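GTP-binding protein (Pyrococcus horikoshii, PDB 1WXQ) probably binds GTP as an OBG-type G protein that also carries a TGS domain, although its precise function remains unknown. Local coordinates at residues M1-V6 and A104-V109; K161-S166 and V177-V182; N214-I219 and F314-L319. All blocks are in the same frame, centred on the assembly; numbering follows the deposited sequence.

Interaction 1: residues M1-V6 and A104-V109; sequences MEIGVV and ALIHVV
The carbonyl oxygen Val6 O takes two donors from the neighbouring strand. Val108 N donates to Val6 O at 3.1 Å, whereas the His107 ring gives a weak, bent bond from ND1 to Val6 O at 3.3 Å (N-H...O 139°). His107 CG stands anti to the backbone N (chi1 -173°), beside the carbonyl carbon, and the ring hanging from it presents ND1 to Val6 O. Val6 CG2 lies 3.9 Å from His107 ND1, the two side chains crossing at about a right angle, while Val109 CG1 sits over the centre of one ring face. An alanine in place of His107 would probably leave Val6 O with its backbone donor but without the imidazole bond, and open a gap beside Val6 CG2 and Val109 CG1. The rest of the parallel ladder is regular: Gly4 N to Ala104 O and Ile106 N to Gly4 O both measure 2.9 Å, and Val6 N to Ile106 O 3.2 Å. Ile3, Val5, Ala104 and Ile106 point to one face of the sheet, where Ile3 CG2 meets Ile106 CG1 at 3.7 Å. On the other face, Gly4 has no side chain, and Leu105 CD2 lies 4.2 Å from its CA. Helix 305-316 covers the first face through Val308 and Val312; helix 127-147 covers the second through Leu134 and Ile138. The pair lies inside the parallel part of a mixed sheet, with strand 68-77 beyond 2-7 and strand 217-222 beyond 104-110, and a probable P-loop follows strand 2-7, as in P-loop NTPases.

Interaction 2: residues K161-S166 and V177-V182; sequences KIKLES and VNENDV
Glu179 reaches Glu165 and Ser166 on an extended chain: its CG stands anti to the backbone N (chi1 -179°), and CD continues the line outward. The outcome is a methylene contact, with Glu179 CG 3.7 Å from Glu165 CB. Glu165 behaves differently, since its CB faces the partner helix but the chain bends at chi2 (-82°), and its carboxylate turns off from that helix. The two side chains cross at a slant, their carboxylate planes 62° apart, and Glu165 OE1 remains 5.9 Å from Glu179 OE2. At the end of the extended chain, Glu179 OE1 lies beside Ser166 CB at 3.5 Å, a van der Waals approach, for Ser166 OG is 4.1 Å from the same OE1. Deeper in the pair, Val182 points toward the other helix and sets CG1 against Glu165 CA at 3.5 Å, with Ile168 and Ala169 also touching its side chain. The contact joins the first turns of helices 164-171 and 179-188. At the start of the second helix, Asp181 OD2 accepts Asn178 N at 2.8 Å, one half of a capping box, as the Asn178 side chain makes no reciprocal bond. Lys163 NZ stands 4.5 Å from Glu179 OE2, beyond salt-bridge range. Cohesion thus rests on aliphatic packing from Val182 and the glutamate methylenes, while the nearby lysine would be expected to offset only loosely the repulsion between the two carboxylates.

Interaction 3: residues N214-I219 and F314-L319; sequences NKPMVI and FDLLKL
Leu316 is the bump of this contact, and the hollow that takes it is formed by Pro216, the Met217 backbone and Val218. Its CD1 methyl lies against the proline, 3.5 Å from Pro216 CB and 3.6 Å from Pro216 CG, and reaches the peptide link as well, with Leu316 CD1 3.6 Å from Met217 N. The second branch, Leu316 CD2, lies between Pro216 CB and Met217 O, 4.0 Å from each. Val218 bounds the other end of the hollow: its CG2, anti to the carbonyl carbon, meets Leu316 CG at 3.8 Å, the two side chains running past one another in opposite senses. Pro216 and Val218 both point toward Leu316, whereas Met217 between them points away, as expected along an extended chain. Leu317 adds a smaller touch, its CD2 4.1 Å from Pro216 CG and the two side chains crossing at about a right angle. The side-chain contacts are apolar. They lay the C-terminal end of helix 305-316 against the start of strand 217-222, with Ala104 of the adjacent strand 104-110 also touching both Pro216 and Leu316. On the other side of the sheet, Met217 packs on Leu134 and Ile138 of helix 127-147.

Overall arrangement
Interactions 1 and 3 share the central sheet, their centres about 9 Å apart: strand 104-110 pairs with 2-7 in interaction 1 and with 217-222 of interaction 3, where His107 N and Val218 O, like Leu105 O and Val218 N, are probably hydrogen-bonded. Interaction 1 is buried and built on backbone bonds, whereas interaction 3, partly buried, lays helix 305-316 on that sheet mainly by apolar side-chain packing. Interaction 2 lies about 26 Å from interaction 1, centre to centre, in a peripheral helical pair where exposed charged groups accompany methylene contacts. It touches interaction 3 where Val177 meets Asn214, at the end of helix 200-214.

Interaction 1: residues M1-V6 and A104-V109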
loop_
_atom_site.group_PDB
_atom_site.type_symbol
_atom_site.label_atom_id
_atom_site.label_comp_id
_atom_site.label_asym_id
_atom_site.label_seq_id
_atom_site.Cartn_x
_atom_site.Cartn_y
_atom_site.Cartn_z
HETATM N N MSE A 1 -2.064 6.105 6.609
HETATM C CA MSE A 1 -1.684 5.273 5.433
HETATM C C MSE A 1 -2.419 5.732 4.178
HETATM O O MSE A 1 -3.601 6.069 4.221
HETATM C CB MSE A 1 -1.988 3.806 5.718
HETATM C CG MSE A 1 -1.431 2.845 4.685
HETATM SE SE MSE A 1 -2.568 2.639 3.142
HETATM C CE MSE A 1 -3.646 1.167 3.827
ATOM N N GLU A 2 -1.716 5.737 3.056
ATOM C CA GLU A 2 -2.300 6.177 1.798
ATOM C C GLU A 2 -1.555 5.585 0.607
ATOM O O GLU A 2 -0.337 5.414 0.660
ATOM C CB GLU A 2 -2.278 7.706 1.768
ATOM C CG GLU A 2 -1.809 8.359 0.492
ATOM C CD GLU A 2 -1.203 9.733 0.763
ATOM O OE1 GLU A 2 -0.099 9.774 1.353
ATOM O OE2 GLU A 2 -1.829 10.763 0.401
ATOM N N ILE A 3 -2.300 5.287 -0.462
ATOM C CA ILE A 3 -1.749 4.699 -1.681
ATOM C C ILE A 3 -1.732 5.691 -2.832
ATOM O O ILE A 3 -2.764 6.248 -3.180
ATOM C CB ILE A 3 -2.582 3.482 -2.147
ATOM C CG1 ILE A 3 -2.637 2.413 -1.049
ATOM C CG2 ILE A 3 -1.989 2.917 -3.422
ATOM C CD1 ILE A 3 -3.537 1.262 -1.389
ATOM N N GLY A 4 -0.564 5.897 -3.430
ATOM C CA GLY A 4 -0.452 6.820 -4.545
ATOM C C GLY A 4 -0.453 6.080 -5.871
ATOM O O GLY A 4 0.181 5.029 -5.985
ATOM N N VAL A 5 -1.170 6.615 -6.862
ATOM C CA VAL A 5 -1.264 6.010 -8.192
ATOM C C VAL A 5 -0.510 6.867 -9.203
ATOM O O VAL A 5 -0.860 8.031 -9.436
ATOM C CB VAL A 5 -2.721 5.887 -8.645
ATOM C CG1 VAL A 5 -2.785 5.209 -9.990
ATOM C CG2 VAL A 5 -3.525 5.113 -7.616
ATOM N N VAL A 6 0.521 6.281 -9.811
ATOM C CA VAL A 6 1.364 6.999 -10.750
ATOM C C VAL A 6 1.453 6.283 -12.083
ATOM O O VAL A 6 1.130 5.103 -12.175
ATOM C CB VAL A 6 2.808 7.135 -10.206
ATOM C CG1 VAL A 6 2.800 7.799 -8.843
ATOM C CG2 VAL A 6 3.450 5.756 -10.102
ATOM N N ALA A 104 2.658 3.480 -0.244
ATOM C CA ALA A 104 2.917 2.567 -1.343
ATOM C C ALA A 104 2.400 3.180 -2.605
ATOM O O ALA A 104 1.583 4.096 -2.572
ATOM C CB ALA A 104 2.249 1.211 -1.118
ATOM N N LEU A 105 2.881 2.670 -3.727
ATOM C CA LEU A 105 2.448 3.189 -4.999
ATOM C C LEU A 105 1.981 2.073 -5.917
ATOM O O LEU A 105 2.530 0.972 -5.905
ATOM C CB LEU A 105 3.604 3.892 -5.693
ATOM C CG LEU A 105 4.427 4.948 -4.988
ATOM C CD1 LEU A 105 5.743 5.117 -5.755
ATOM C CD2 LEU A 105 3.655 6.232 -4.913
ATOM N N ILE A 106 0.966 2.378 -6.714
ATOM C CA ILE A 106 0.478 1.448 -7.708
ATOM C C ILE A 106 0.936 2.053 -9.037
ATOM O O ILE A 106 0.392 3.061 -9.494
ATOM C CB ILE A 106 -1.045 1.366 -7.709
ATOM C CG1 ILE A 106 -1.528 0.732 -6.409
ATOM C CG2 ILE A 106 -1.526 0.550 -8.917
ATOM C CD1 ILE A 106 -3.040 0.706 -6.299
ATOM N N HIS A 107 1.959 1.466 -9.645
ATOM C CA HIS A 107 2.434 2.002 -10.910
ATOM C C HIS A 107 1.749 1.350 -12.118
ATOM O O HIS A 107 2.043 0.204 -12.473
ATOM C CB HIS A 107 3.952 1.849 -11.028
ATOM C CG HIS A 107 4.523 2.531 -12.238
ATOM N ND1 HIS A 107 3.743 3.253 -13.107
ATOM C CD2 HIS A 107 5.787 2.601 -12.697
ATOM C CE1 HIS A 107 4.506 3.750 -14.068
ATOM N NE2 HIS A 107 5.743 3.373 -13.847
ATOM N N VAL A 108 0.853 2.107 -12.748
ATOM C CA VAL A 108 0.096 1.667 -13.920
ATOM C C VAL A 108 0.908 1.793 -15.202
ATOM O O VAL A 108 1.415 2.861 -15.524
ATOM C CB VAL A 108 -1.171 2.499 -14.066
ATOM C CG1 VAL A 108 -1.996 1.989 -15.220
ATOM C CG2 VAL A 108 -1.950 2.457 -12.770
ATOM N N VAL A 109 1.021 0.694 -15.939
ATOM C CA VAL A 109 1.788 0.681 -17.177
ATOM C C VAL A 109 0.969 0.070 -18.295
ATOM O O VAL A 109 -0.029 -0.622 -18.059
ATOM C CB VAL A 109 3.102 -0.157 -17.037
ATOM C CG1 VAL A 109 3.962 0.375 -15.880
ATOM C CG2 VAL A 109 2.758 -1.644 -16.822
#

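Interaction 2: residues K161-S166 and V177-V182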
loop_
_atom_site.group_PDB
_atom_site.type_symbol
_atom_site.label_atom_id
_atom_site.label_comp_id
_atom_site.label_asym_id
_atom_site.label_seq_id
_atom_site.Cartn_x
_atom_site.Cartn_y
_atom_site.Cartn_z
ATOM N N LYS A 161 27.567 14.733 18.219
ATOM C CA LYS A 161 27.360 13.349 18.634
ATOM C C LYS A 161 25.917 12.869 18.447
ATOM O O LYS A 161 25.474 11.894 19.042
ATOM C CB LYS A 161 27.735 13.240 20.113
ATOM C CG LYS A 161 29.180 13.666 20.390
ATOM C CD LYS A 161 30.197 12.615 19.938
ATOM C CE LYS A 161 31.643 13.039 20.216
ATOM N NZ LYS A 161 32.558 11.994 19.762
ATOM N N ILE A 162 25.156 13.602 17.615
ATOM C CA ILE A 162 23.765 13.205 17.394
ATOM C C ILE A 162 23.650 11.743 16.952
ATOM O O ILE A 162 24.605 11.129 16.496
ATOM C CB ILE A 162 23.170 14.130 16.332
ATOM C CG1 ILE A 162 22.781 15.469 16.957
ATOM C CG2 ILE A 162 21.893 13.496 15.746
ATOM C CD1 ILE A 162 22.303 16.480 15.915
ATOM N N LYS A 163 22.425 11.224 17.156
ATOM C CA LYS A 163 22.117 9.885 16.703
ATOM C C LYS A 163 21.808 9.885 15.200
ATOM O O LYS A 163 20.882 10.543 14.742
ATOM C CB LYS A 163 20.942 9.420 17.596
ATOM C CG LYS A 163 20.637 7.919 17.556
ATOM C CD LYS A 163 21.510 7.106 18.543
ATOM C CE LYS A 163 20.805 5.836 19.023
ATOM N NZ LYS A 163 19.675 6.161 19.916
ATOM N N LEU A 164 22.712 9.198 14.473
ATOM C CA LEU A 164 22.711 9.296 13.014
ATOM C C LEU A 164 21.363 8.912 12.394
ATOM O O LEU A 164 20.749 9.676 11.661
ATOM C CB LEU A 164 23.810 8.382 12.477
ATOM C CG LEU A 164 23.885 8.400 10.951
ATOM C CD1 LEU A 164 24.229 9.787 10.401
ATOM C CD2 LEU A 164 24.942 7.445 10.398
ATOM N N GLU A 165 20.863 7.789 12.903
ATOM C CA GLU A 165 19.499 7.380 12.584
ATOM C C GLU A 165 18.458 8.481 12.791
ATOM O O GLU A 165 17.671 8.762 11.889
ATOM C CB GLU A 165 19.104 6.138 13.389
ATOM C CG GLU A 165 19.835 5.978 14.707
ATOM C CD GLU A 165 21.212 5.349 14.543
ATOM O OE1 GLU A 165 21.274 4.183 14.079
ATOM O OE2 GLU A 165 22.226 6.012 14.882
ATOM N N SER A 166 18.456 9.111 13.960
ATOM C CA SER A 166 17.486 10.171 14.248
ATOM C C SER A 166 17.653 11.393 13.365
ATOM O O SER A 166 16.675 11.999 12.938
ATOM C CB SER A 166 17.578 10.604 15.721
ATOM O OG SER A 166 16.818 11.790 15.958
ATOM N N VAL A 177 9.702 8.436 6.508
ATOM C CA VAL A 177 10.740 7.559 7.055
ATOM C C VAL A 177 10.804 7.525 8.616
ATOM O O VAL A 177 10.764 8.574 9.236
ATOM C CB VAL A 177 12.121 7.994 6.497
ATOM C CG1 VAL A 177 13.216 7.161 7.127
ATOM C CG2 VAL A 177 12.168 7.851 4.972
ATOM N N ASN A 178 10.887 6.329 9.226
ATOM C CA ASN A 178 11.009 5.983 10.606
ATOM C C ASN A 178 12.465 6.077 10.956
ATOM O O ASN A 178 13.342 5.754 10.164
ATOM C CB ASN A 178 10.520 4.543 10.785
ATOM C CG ASN A 178 9.248 4.544 11.594
ATOM O OD1 ASN A 178 9.260 4.558 12.822
ATOM N ND2 ASN A 178 8.117 4.527 10.870
ATOM N N GLU A 179 12.756 6.243 12.230
ATOM C CA GLU A 179 14.091 6.108 12.706
ATOM C C GLU A 179 14.412 4.618 12.633
ATOM O O GLU A 179 15.579 4.255 12.639
ATOM C CB GLU A 179 14.199 6.559 14.149
ATOM C CG GLU A 179 15.622 6.442 14.649
ATOM C CD GLU A 179 15.786 6.908 16.082
ATOM O OE1 GLU A 179 15.278 8.009 16.423
ATOM O OE2 GLU A 179 16.432 6.174 16.864
ATOM N N ASN A 180 13.394 3.752 12.592
ATOM C CA ASN A 180 13.646 2.311 12.508
ATOM C C ASN A 180 14.015 1.937 11.084
ATOM O O ASN A 180 14.849 1.061 10.873
ATOM C CB ASN A 180 12.423 1.492 12.944
ATOM C CG ASN A 180 12.564 0.009 12.616
ATOM O OD1 ASN A 180 11.774 -0.552 11.847
ATOM N ND2 ASN A 180 13.573 -0.631 13.195
ATOM N N ASP A 181 13.398 2.606 10.111
ATOM C CA ASP A 181 13.686 2.316 8.705
ATOM C C ASP A 181 15.142 2.685 8.446
ATOM O O ASP A 181 15.873 1.960 7.769
ATOM C CB ASP A 181 12.773 3.122 7.762
ATOM C CG ASP A 181 11.291 2.858 7.994
ATOM O OD1 ASP A 181 10.910 1.692 8.217
ATOM O OD2 ASP A 181 10.494 3.818 7.939
ATOM N N VAL A 182 15.553 3.818 9.004
ATOM C CA VAL A 182 16.917 4.300 8.854
ATOM C C VAL A 182 17.879 3.318 9.504
ATOM O O VAL A 182 18.902 2.955 8.922
ATOM C CB VAL A 182 17.106 5.678 9.521
ATOM C CG1 VAL A 182 18.547 6.088 9.445
ATOM C CG2 VAL A 182 16.211 6.719 8.854
#

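Interaction 3: residues N214-I219 and F314-L319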
loop_
_atom_site.group_PDB
_atom_site.type_symbol
_atom_site.label_atom_id
_atom_site.label_comp_id
_atom_site.label_asym_id
_atom_site.label_seq_id
_atom_site.Cartn_x
_atom_site.Cartn_y
_atom_site.Cartn_z
ATOM N N ASN A 214 10.176 2.491 1.817
ATOM C CA ASN A 214 9.295 3.663 2.003
ATOM C C ASN A 214 8.381 3.961 0.816
ATOM O O ASN A 214 7.332 4.584 0.963
ATOM C CB ASN A 214 10.166 4.895 2.318
ATOM C CG ASN A 214 9.362 6.187 2.488
ATOM O OD1 ASN A 214 9.079 6.889 1.520
ATOM N ND2 ASN A 214 9.003 6.507 3.733
ATOM N N LYS A 215 8.780 3.529 -0.367
ATOM C CA LYS A 215 7.967 3.752 -1.547
ATOM C C LYS A 215 7.818 2.451 -2.318
ATOM O O LYS A 215 8.085 2.381 -3.504
ATOM C CB LYS A 215 8.595 4.845 -2.404
ATOM C CG LYS A 215 8.496 6.226 -1.751
ATOM C CD LYS A 215 7.035 6.648 -1.583
ATOM C CE LYS A 215 6.866 7.968 -0.837
ATOM N NZ LYS A 215 6.919 7.824 0.645
ATOM N N PRO A 216 7.386 1.390 -1.633
ATOM C CA PRO A 216 7.210 0.097 -2.287
ATOM C C PRO A 216 6.047 0.225 -3.243
ATOM O O PRO A 216 5.110 0.995 -3.006
ATOM C CB PRO A 216 6.888 -0.828 -1.121
ATOM C CG PRO A 216 6.078 0.058 -0.241
ATOM C CD PRO A 216 6.856 1.356 -0.259
HETATM N N MSE A 217 6.084 -0.520 -4.332
HETATM C CA MSE A 217 4.985 -0.409 -5.267
HETATM C C MSE A 217 4.508 -1.683 -5.904
HETATM O O MSE A 217 5.172 -2.715 -5.859
HETATM C CB MSE A 217 5.316 0.614 -6.354
HETATM C CG MSE A 217 6.744 0.621 -6.886
HETATM SE SE MSE A 217 6.943 2.112 -8.144
HETATM C CE MSE A 217 8.593 2.851 -7.460
ATOM N N VAL A 218 3.301 -1.606 -6.441
ATOM C CA VAL A 218 2.719 -2.723 -7.142
ATOM C C VAL A 218 2.485 -2.192 -8.544
ATOM O O VAL A 218 2.061 -1.049 -8.730
ATOM C CB VAL A 218 1.396 -3.190 -6.524
ATOM C CG1 VAL A 218 0.711 -4.196 -7.457
ATOM C CG2 VAL A 218 1.662 -3.840 -5.180
ATOM N N ILE A 219 2.778 -3.029 -9.525
ATOM C CA ILE A 219 2.627 -2.640 -10.902
ATOM C C ILE A 219 1.327 -3.152 -11.528
ATOM O O ILE A 219 1.041 -4.345 -11.524
ATOM C CB ILE A 219 3.844 -3.134 -11.699
ATOM C CG1 ILE A 219 5.110 -2.682 -10.972
ATOM C CG2 ILE A 219 3.800 -2.589 -13.131
ATOM C CD1 ILE A 219 6.387 -3.180 -11.583
ATOM N N PHE A 314 -2.554 -5.792 1.976
ATOM C CA PHE A 314 -2.267 -7.049 2.664
ATOM C C PHE A 314 -0.874 -7.649 2.452
ATOM O O PHE A 314 -0.346 -8.331 3.323
ATOM C CB PHE A 314 -3.298 -8.098 2.245
ATOM C CG PHE A 314 -4.720 -7.686 2.484
ATOM C CD1 PHE A 314 -5.118 -7.172 3.727
ATOM C CD2 PHE A 314 -5.670 -7.824 1.473
ATOM C CE1 PHE A 314 -6.451 -6.796 3.961
ATOM C CE2 PHE A 314 -7.006 -7.457 1.687
ATOM C CZ PHE A 314 -7.399 -6.940 2.939
ATOM N N ASP A 315 -0.284 -7.412 1.290
ATOM C CA ASP A 315 1.021 -7.977 0.990
ATOM C C ASP A 315 2.167 -6.995 1.120
ATOM O O ASP A 315 3.019 -7.150 1.995
ATOM C CB ASP A 315 1.013 -8.554 -0.418
ATOM C CG ASP A 315 2.165 -9.473 -0.662
ATOM O OD1 ASP A 315 3.258 -9.195 -0.126
ATOM O OD2 ASP A 315 1.981 -10.466 -1.399
ATOM N N LEU A 316 2.208 -5.997 0.241
ATOM C CA LEU A 316 3.279 -5.007 0.294
ATOM C C LEU A 316 3.428 -4.488 1.712
ATOM O O LEU A 316 4.424 -4.715 2.370
ATOM C CB LEU A 316 2.970 -3.806 -0.594
ATOM C CG LEU A 316 3.587 -3.535 -1.958
ATOM C CD1 LEU A 316 3.720 -2.013 -2.088
ATOM C CD2 LEU A 316 4.953 -4.190 -2.108
ATOM N N LEU A 317 2.407 -3.784 2.174
ATOM C CA LEU A 317 2.437 -3.203 3.504
ATOM C C LEU A 317 2.181 -4.219 4.604
ATOM O O LEU A 317 2.396 -3.929 5.775
ATOM C CB LEU A 317 1.426 -2.046 3.570
ATOM C CG LEU A 317 1.640 -1.052 2.414
ATOM C CD1 LEU A 317 0.624 0.054 2.466
ATOM C CD2 LEU A 317 3.045 -0.489 2.482
ATOM N N LYS A 318 1.729 -5.409 4.223
ATOM C CA LYS A 318 1.455 -6.480 5.170
ATOM C C LYS A 318 0.506 -6.090 6.303
ATOM O O LYS A 318 0.753 -6.383 7.476
ATOM C CB LYS A 318 2.767 -7.004 5.758
ATOM C CG LYS A 318 3.734 -7.568 4.725
ATOM C CD LYS A 318 4.552 -8.719 5.301
ATOM C CE LYS A 318 5.372 -8.296 6.526
ATOM N NZ LYS A 318 6.003 -9.459 7.217
ATOM N N LEU A 319 -0.582 -5.416 5.954
ATOM C CA LEU A 319 -1.565 -5.020 6.946
ATOM C C LEU A 319 -2.535 -6.185 7.136
ATOM O O LEU A 319 -2.725 -6.999 6.233
ATOM C CB LEU A 319 -2.306 -3.772 6.474
ATOM C CG LEU A 319 -1.388 -2.573 6.197
ATOM C CD1 LEU A 319 -2.151 -1.486 5.466
ATOM C CD2 LEU A 319 -0.825 -2.038 7.507
#